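Rubisco operon transcriptional regulator (Synechocystis sp., PDB 5Y2W) probably represses genes of carbon metabolism as a LysR-type global regulator, with a regulatory domain that binds 2-phosphoglycolate. Local coordinates at residues K22-R27 with A210-M215; L13-I18 with R27-F32. All coordinates share one frame; numbering follows the deposited sequence.

Contact 1: residues K22-R27 with A210-M215; sequences KYFIPR and AVTKNM
Phe24, on helix 24-35, and Thr212, the first residue to leave helical geometry after helix 199-211, mark the nearest approach of the two backbones, with Phe24 CA and Thr212 CA still 10.8 Å apart. At that separation the contact is made by side chains, and its core is an edge-on Met-aromatic contact between Phe24 and Met215, within the LysR substrate-binding domain of the periplasmic-binding-protein clan. The ring of Phe24 does the reaching: CG lies anti to the backbone N (chi1 -173°), which carries the far end of the ring across to the other segment. Met215 comes to meet it from the opposite direction, its chain extended through CG and SD and bent only at the last torsion. The sulfur sits 5.0 Å from the centroid of the Phe24 ring and 78° off the ring normal, so SD faces ring hydrogens, not the pi cloud. The methyl of Thr212 takes a neighbouring place on the same rim, in the plane of the ring. Its hydroxyl is occupied elsewhere, since OG1 hydrogen-bonds to Leu208 O one turn back in the helix. Leu80, from a loop, touches both Phe24 and Met215 and adds to the apolar cluster between helix 24-35 and the turn after helix 199-211. The outermost ring carbon is the shared point: Phe24 CZ is 3.9 Å from Met215 SD and equally 3.9 Å from Thr212 CG2.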
loop_
_atom_site.group_PDB
_atom_site.type_symbol
_atom_site.label_atom_id
_atom_site.label_comp_id
_atom_site.label_asym_id
_atom_site.label_seq_id
_atom_site.Cartn_x
_atom_site.Cartn_y
_atom_site.Cartn_z
ATOM N N LYS A 22 5.693 4.790 -3.541
ATOM C CA LYS A 22 4.360 5.333 -3.426
ATOM C C LYS A 22 4.312 6.605 -2.587
ATOM O O LYS A 22 3.331 7.301 -2.590
ATOM C CB LYS A 22 3.413 4.289 -2.806
ATOM C CG LYS A 22 3.841 3.916 -1.396
ATOM C CD LYS A 22 2.823 3.165 -0.621
ATOM C CE LYS A 22 2.489 1.948 -1.386
ATOM N NZ LYS A 22 1.619 1.198 -0.497
ATOM N N TYR A 23 5.340 6.896 -1.812
ATOM C CA TYR A 23 5.312 8.162 -1.050
ATOM C C TYR A 23 6.035 9.269 -1.815
ATOM O O TYR A 23 5.521 10.374 -1.960
ATOM C CB TYR A 23 5.976 7.998 0.313
ATOM C CG TYR A 23 5.298 7.005 1.222
ATOM C CD1 TYR A 23 4.189 7.384 2.002
ATOM C CD2 TYR A 23 5.798 5.715 1.361
ATOM C CE1 TYR A 23 3.573 6.477 2.872
ATOM C CE2 TYR A 23 5.201 4.803 2.221
ATOM C CZ TYR A 23 4.085 5.187 2.975
ATOM O OH TYR A 23 3.496 4.260 3.817
ATOM N N PHE A 24 7.223 8.922 -2.312
ATOM C CA PHE A 24 8.109 9.838 -3.021
ATOM C C PHE A 24 7.514 10.405 -4.279
ATOM O O PHE A 24 7.490 11.604 -4.491
ATOM C CB PHE A 24 9.343 9.098 -3.432
ATOM C CG PHE A 24 10.375 9.982 -4.025
ATOM C CD1 PHE A 24 11.074 10.840 -3.220
ATOM C CD2 PHE A 24 10.636 9.947 -5.360
ATOM C CE1 PHE A 24 12.029 11.667 -3.744
ATOM C CE2 PHE A 24 11.586 10.774 -5.905
ATOM C CZ PHE A 24 12.296 11.632 -5.090
ATOM N N ILE A 25 7.007 9.544 -5.132
ATOM C CA ILE A 25 6.592 9.994 -6.407
ATOM C C ILE A 25 5.417 10.933 -6.294
ATOM O O ILE A 25 5.454 12.022 -6.872
ATOM C CB ILE A 25 6.313 8.803 -7.329
ATOM C CG1 ILE A 25 7.622 8.116 -7.661
ATOM C CG2 ILE A 25 5.546 9.228 -8.566
ATOM C CD1 ILE A 25 8.582 8.945 -8.511
ATOM N N PRO A 26 4.387 10.557 -5.523
ATOM C CA PRO A 26 3.304 11.505 -5.333
ATOM C C PRO A 26 3.745 12.835 -4.838
ATOM O O PRO A 26 3.179 13.825 -5.229
ATOM C CB PRO A 26 2.453 10.840 -4.260
ATOM C CG PRO A 26 2.573 9.399 -4.674
ATOM C CD PRO A 26 4.046 9.257 -4.939
ATOM N N ARG A 27 4.704 12.868 -3.926
ATOM C CA ARG A 27 5.116 14.142 -3.392
ATOM C C ARG A 27 5.776 14.974 -4.513
ATOM O O ARG A 27 5.532 16.146 -4.610
ATOM C CB ARG A 27 6.066 13.945 -2.252
ATOM C CG ARG A 27 6.489 15.238 -1.595
ATOM C CD ARG A 27 7.353 14.937 -0.386
ATOM N NE ARG A 27 8.557 14.228 -0.796
ATOM C CZ ARG A 27 9.484 13.775 0.035
ATOM N NH1 ARG A 27 9.367 13.967 1.344
ATOM N NH2 ARG A 27 10.550 13.145 -0.455
ATOM N N ALA A 210 15.924 16.002 -13.217
ATOM C CA ALA A 210 16.510 17.241 -12.744
ATOM C C ALA A 210 16.325 17.363 -11.263
ATOM O O ALA A 210 17.262 17.655 -10.558
ATOM C CB ALA A 210 15.880 18.428 -13.478
ATOM N N VAL A 211 15.109 17.125 -10.760
ATOM C CA VAL A 211 14.873 17.385 -9.322
ATOM C C VAL A 211 15.610 16.408 -8.406
ATOM O O VAL A 211 15.909 16.728 -7.229
ATOM C CB VAL A 211 13.372 17.437 -8.950
ATOM C CG1 VAL A 211 12.709 18.569 -9.714
ATOM C CG2 VAL A 211 12.676 16.106 -9.192
ATOM N N THR A 212 15.928 15.223 -8.933
ATOM C CA THR A 212 16.592 14.221 -8.111
ATOM C C THR A 212 18.092 14.224 -8.230
ATOM O O THR A 212 18.736 13.330 -7.656
ATOM C CB THR A 212 16.063 12.808 -8.423
ATOM O OG1 THR A 212 16.219 12.516 -9.823
ATOM C CG2 THR A 212 14.576 12.754 -8.047
ATOM N N LYS A 213 18.663 15.216 -8.924
ATOM C CA LYS A 213 19.988 14.991 -9.441
ATOM C C LYS A 213 21.017 14.533 -8.413
ATOM O O LYS A 213 21.539 13.433 -8.567
ATOM C CB LYS A 213 20.521 16.116 -10.295
ATOM C CG LYS A 213 21.844 15.682 -10.894
ATOM C CD LYS A 213 22.401 16.630 -11.938
ATOM C CE LYS A 213 23.804 16.181 -12.360
ATOM N NZ LYS A 213 24.560 17.309 -12.979
ATOM N N ASN A 214 21.327 15.305 -7.371
ATOM C CA ASN A 214 22.343 14.805 -6.374
ATOM C C ASN A 214 21.746 14.442 -5.000
ATOM O O ASN A 214 22.380 14.586 -3.959
ATOM C CB ASN A 214 23.510 15.792 -6.226
ATOM C CG ASN A 214 24.291 15.945 -7.511
ATOM O OD1 ASN A 214 24.258 16.998 -8.144
ATOM N ND2 ASN A 214 24.953 14.874 -7.938
ATOM N N MET A 215 20.515 13.954 -5.032
ATOM C CA MET A 215 19.698 13.758 -3.848
ATOM C C MET A 215 20.162 12.493 -3.119
ATOM O O MET A 215 20.392 11.451 -3.756
ATOM C CB MET A 215 18.226 13.650 -4.309
ATOM C CG MET A 215 17.130 13.776 -3.272
ATOM S SD MET A 215 15.549 13.496 -4.128
ATOM C CE MET A 215 14.792 15.115 -4.214
#

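Contact 2: residues L13-I18 with R27-F32; sequences LRLAVI and RLLGEF. With PGA (2-phosphoglycolic acid), chain B.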
loop_
_atom_site.group_PDB
_atom_site.type_symbol
_atom_site.label_atom_id
_atom_site.label_comp_id
_atom_site.label_asym_id
_atom_site.label_seq_id
_atom_site.Cartn_x
_atom_site.Cartn_y
_atom_site.Cartn_z
ATOM N N LEU A 13 -0.588 11.632 -18.204
ATOM C CA LEU A 13 0.647 10.864 -17.926
ATOM C C LEU A 13 0.300 9.630 -17.096
ATOM O O LEU A 13 -0.338 9.767 -16.059
ATOM C CB LEU A 13 1.613 11.722 -17.131
ATOM C CG LEU A 13 2.861 11.002 -16.600
ATOM C CD1 LEU A 13 3.779 10.487 -17.718
ATOM C CD2 LEU A 13 3.575 11.979 -15.685
ATOM N N ARG A 14 0.685 8.444 -17.565
ATOM C CA ARG A 14 0.421 7.168 -16.883
ATOM C C ARG A 14 1.732 6.606 -16.311
ATOM O O ARG A 14 2.620 6.176 -17.064
ATOM C CB ARG A 14 -0.152 6.118 -17.827
ATOM C CG ARG A 14 -1.625 6.288 -18.125
ATOM C CD ARG A 14 -2.047 5.409 -19.284
ATOM N NE ARG A 14 -3.012 6.116 -20.119
ATOM C CZ ARG A 14 -2.721 7.144 -20.927
ATOM N NH1 ARG A 14 -3.703 7.720 -21.624
ATOM N NH2 ARG A 14 -1.466 7.613 -21.044
ATOM N N LEU A 15 1.820 6.605 -14.983
ATOM C CA LEU A 15 2.979 6.075 -14.268
ATOM C C LEU A 15 2.614 4.798 -13.563
ATOM O O LEU A 15 1.591 4.730 -12.813
ATOM C CB LEU A 15 3.457 7.074 -13.213
ATOM C CG LEU A 15 3.715 8.473 -13.751
ATOM C CD1 LEU A 15 3.873 9.454 -12.612
ATOM C CD2 LEU A 15 4.935 8.480 -14.658
ATOM N N ALA A 16 3.459 3.798 -13.739
ATOM C CA ALA A 16 3.400 2.661 -12.844
ATOM C C ALA A 16 4.702 2.605 -12.033
ATOM O O ALA A 16 5.809 2.739 -12.590
ATOM C CB ALA A 16 3.091 1.365 -13.576
ATOM N N VAL A 17 4.542 2.461 -10.707
ATOM C CA VAL A 17 5.655 2.447 -9.787
ATOM C C VAL A 17 5.649 1.220 -8.859
ATOM O O VAL A 17 4.597 0.663 -8.484
ATOM C CB VAL A 17 5.812 3.782 -8.991
ATOM C CG1 VAL A 17 5.756 4.982 -9.911
ATOM C CG2 VAL A 17 4.809 3.928 -7.853
ATOM N N ILE A 18 6.846 0.814 -8.461
ATOM C CA ILE A 18 6.961 -0.224 -7.438
ATOM C C ILE A 18 6.492 0.283 -6.063
ATOM O O ILE A 18 6.456 1.481 -5.810
ATOM C CB ILE A 18 8.372 -0.785 -7.374
ATOM C CG1 ILE A 18 9.378 0.359 -7.214
ATOM C CG2 ILE A 18 8.618 -1.663 -8.597
ATOM C CD1 ILE A 18 10.696 -0.089 -6.689
ATOM N N ARG A 27 4.704 12.868 -3.926
ATOM C CA ARG A 27 5.116 14.142 -3.392
ATOM C C ARG A 27 5.776 14.974 -4.513
ATOM O O ARG A 27 5.532 16.146 -4.610
ATOM C CB ARG A 27 6.066 13.945 -2.252
ATOM C CG ARG A 27 6.489 15.238 -1.595
ATOM C CD ARG A 27 7.353 14.937 -0.386
ATOM N NE ARG A 27 8.557 14.228 -0.796
ATOM C CZ ARG A 27 9.484 13.775 0.035
ATOM N NH1 ARG A 27 9.367 13.967 1.344
ATOM N NH2 ARG A 27 10.550 13.145 -0.455
ATOM N N LEU A 28 6.582 14.340 -5.363
ATOM C CA LEU A 28 7.168 14.993 -6.540
ATOM C C LEU A 28 6.144 15.434 -7.562
ATOM O O LEU A 28 6.348 16.425 -8.244
ATOM C CB LEU A 28 8.125 14.065 -7.273
ATOM C CG LEU A 28 9.562 13.918 -6.792
ATOM C CD1 LEU A 28 10.374 13.508 -8.021
ATOM C CD2 LEU A 28 10.151 15.179 -6.138
ATOM N N LEU A 29 5.066 14.684 -7.715
ATOM C CA LEU A 29 3.958 15.116 -8.576
ATOM C C LEU A 29 3.370 16.490 -8.254
ATOM O O LEU A 29 2.787 17.108 -9.128
ATOM C CB LEU A 29 2.833 14.090 -8.556
ATOM C CG LEU A 29 3.200 12.734 -9.180
ATOM C CD1 LEU A 29 1.984 11.799 -9.228
ATOM C CD2 LEU A 29 3.820 12.908 -10.569
ATOM N N GLY A 30 3.522 16.952 -7.019
ATOM C CA GLY A 30 2.892 18.169 -6.555
ATOM C C GLY A 30 3.501 19.383 -7.189
ATOM O O GLY A 30 2.781 20.243 -7.691
ATOM N N GLU A 31 4.824 19.464 -7.164
ATOM C CA GLU A 31 5.501 20.553 -7.838
ATOM C C GLU A 31 5.205 20.447 -9.343
ATOM O O GLU A 31 4.816 21.427 -9.986
ATOM C CB GLU A 31 7.008 20.557 -7.533
ATOM C CG GLU A 31 7.744 21.854 -7.945
ATOM C CD GLU A 31 8.077 22.813 -6.787
ATOM O OE1 GLU A 31 7.840 22.450 -5.613
ATOM O OE2 GLU A 31 8.596 23.937 -7.045
ATOM N N PHE A 32 5.322 19.246 -9.888
ATOM C CA PHE A 32 5.175 19.049 -11.327
ATOM C C PHE A 32 3.824 19.568 -11.815
ATOM O O PHE A 32 3.747 20.251 -12.805
ATOM C CB PHE A 32 5.357 17.576 -11.681
ATOM C CG PHE A 32 5.211 17.258 -13.151
ATOM C CD1 PHE A 32 6.245 17.522 -14.037
ATOM C CD2 PHE A 32 4.062 16.656 -13.636
ATOM C CE1 PHE A 32 6.125 17.200 -15.380
ATOM C CE2 PHE A 32 3.936 16.323 -14.986
ATOM C CZ PHE A 32 4.972 16.600 -15.855
HETATM P P PGA B . 8.570 -4.776 -4.670
HETATM O O1P PGA B . 9.660 -3.647 -5.056
HETATM O O2P PGA B . 7.291 -4.045 -4.423
HETATM O O3P PGA B . 9.177 -5.476 -3.443
HETATM O O4P PGA B . 8.388 -5.542 -5.927
HETATM C C2 PGA B . 9.998 -2.496 -4.314
HETATM C C1 PGA B . 11.499 -2.245 -4.268
HETATM O O1 PGA B . 11.940 -1.239 -3.628
HETATM O O2 PGA B . 12.239 -3.048 -4.874
#
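Leu15 and Leu29 meet through their methyl groups, and this pair, with Leu13 and Phe32 beside it, packs helix 24-35 onto strand 11-18, the first two elements of a beta-alpha-beta unit. The joining forces are apolar. Leu15 CD1 lies 4.0 Å from Leu29 CD2, the two side chains running antiparallel and overlapping at their methyl ends. Leu29 has CG anti to its own carbonyl carbon (chi1 -66°), a setting that directs its branch at the strand. About one helical turn after Leu29, Phe32 meets Leu13, two residues back along the strand from Leu15: Leu13 CD2 lies a looser 4.4 Å from Phe32 CE2, oblique to the ring. Leu13 and Leu15 project from the same face of the strand, and Leu29 and Phe32, three apart, from the same side of the helix.

The strand's backbone is held by hydrogen bonds: Leu13 and Leu15 pair with Glu40, Ser42 and Lys44 of strand 39-46, and Arg14 N also bonds to the carboxylate atom Asp61 OD2.

The ligand contact belongs to the strand's end. Ile18 CD1 is 3.3 Å from C1 of 2-phosphoglycolic acid, the carboxylate carbon, a van der Waals contact with a ligand that is also hydrogen-bonded to Thr19, Thr20, Asn82, Ser117, Thr119 and Arg185.

Helix 199-211 covers the same cluster: Phe204 meets Phe32 edge-to-face and also touches Leu13, and the Tyr207 ring meets Phe32 at about 45°. Leu29 also packs on Val41 of strand 39-46 and on Leu140 of the second subunit, so the helix packs on its own sheet and also meets the dimer partner.

Overall arrangement
The centres of contacts 1 and 2 lie 9 Å apart, on the same side of the chain's centre, and both draw on helix 24-35, with Arg27 common to their segments. Along the chain the order is strand 13-18, then 22-27, running into the helix, and 27-32 on it, and far later 210-215. Contact 2 is therefore local to a beta-alpha-beta unit, whereas contact 1 ties the helix to the end of the modelled chain. They touch directly: Val211 CG2 is 3.7 Å from Leu28 CD1, and Ile25 packs on Val17. One helix thus joins the strand that ends at the ligand pocket, helix 199-211 and the second subunit, consistent with a ligand-sensing domain that works as a dimer.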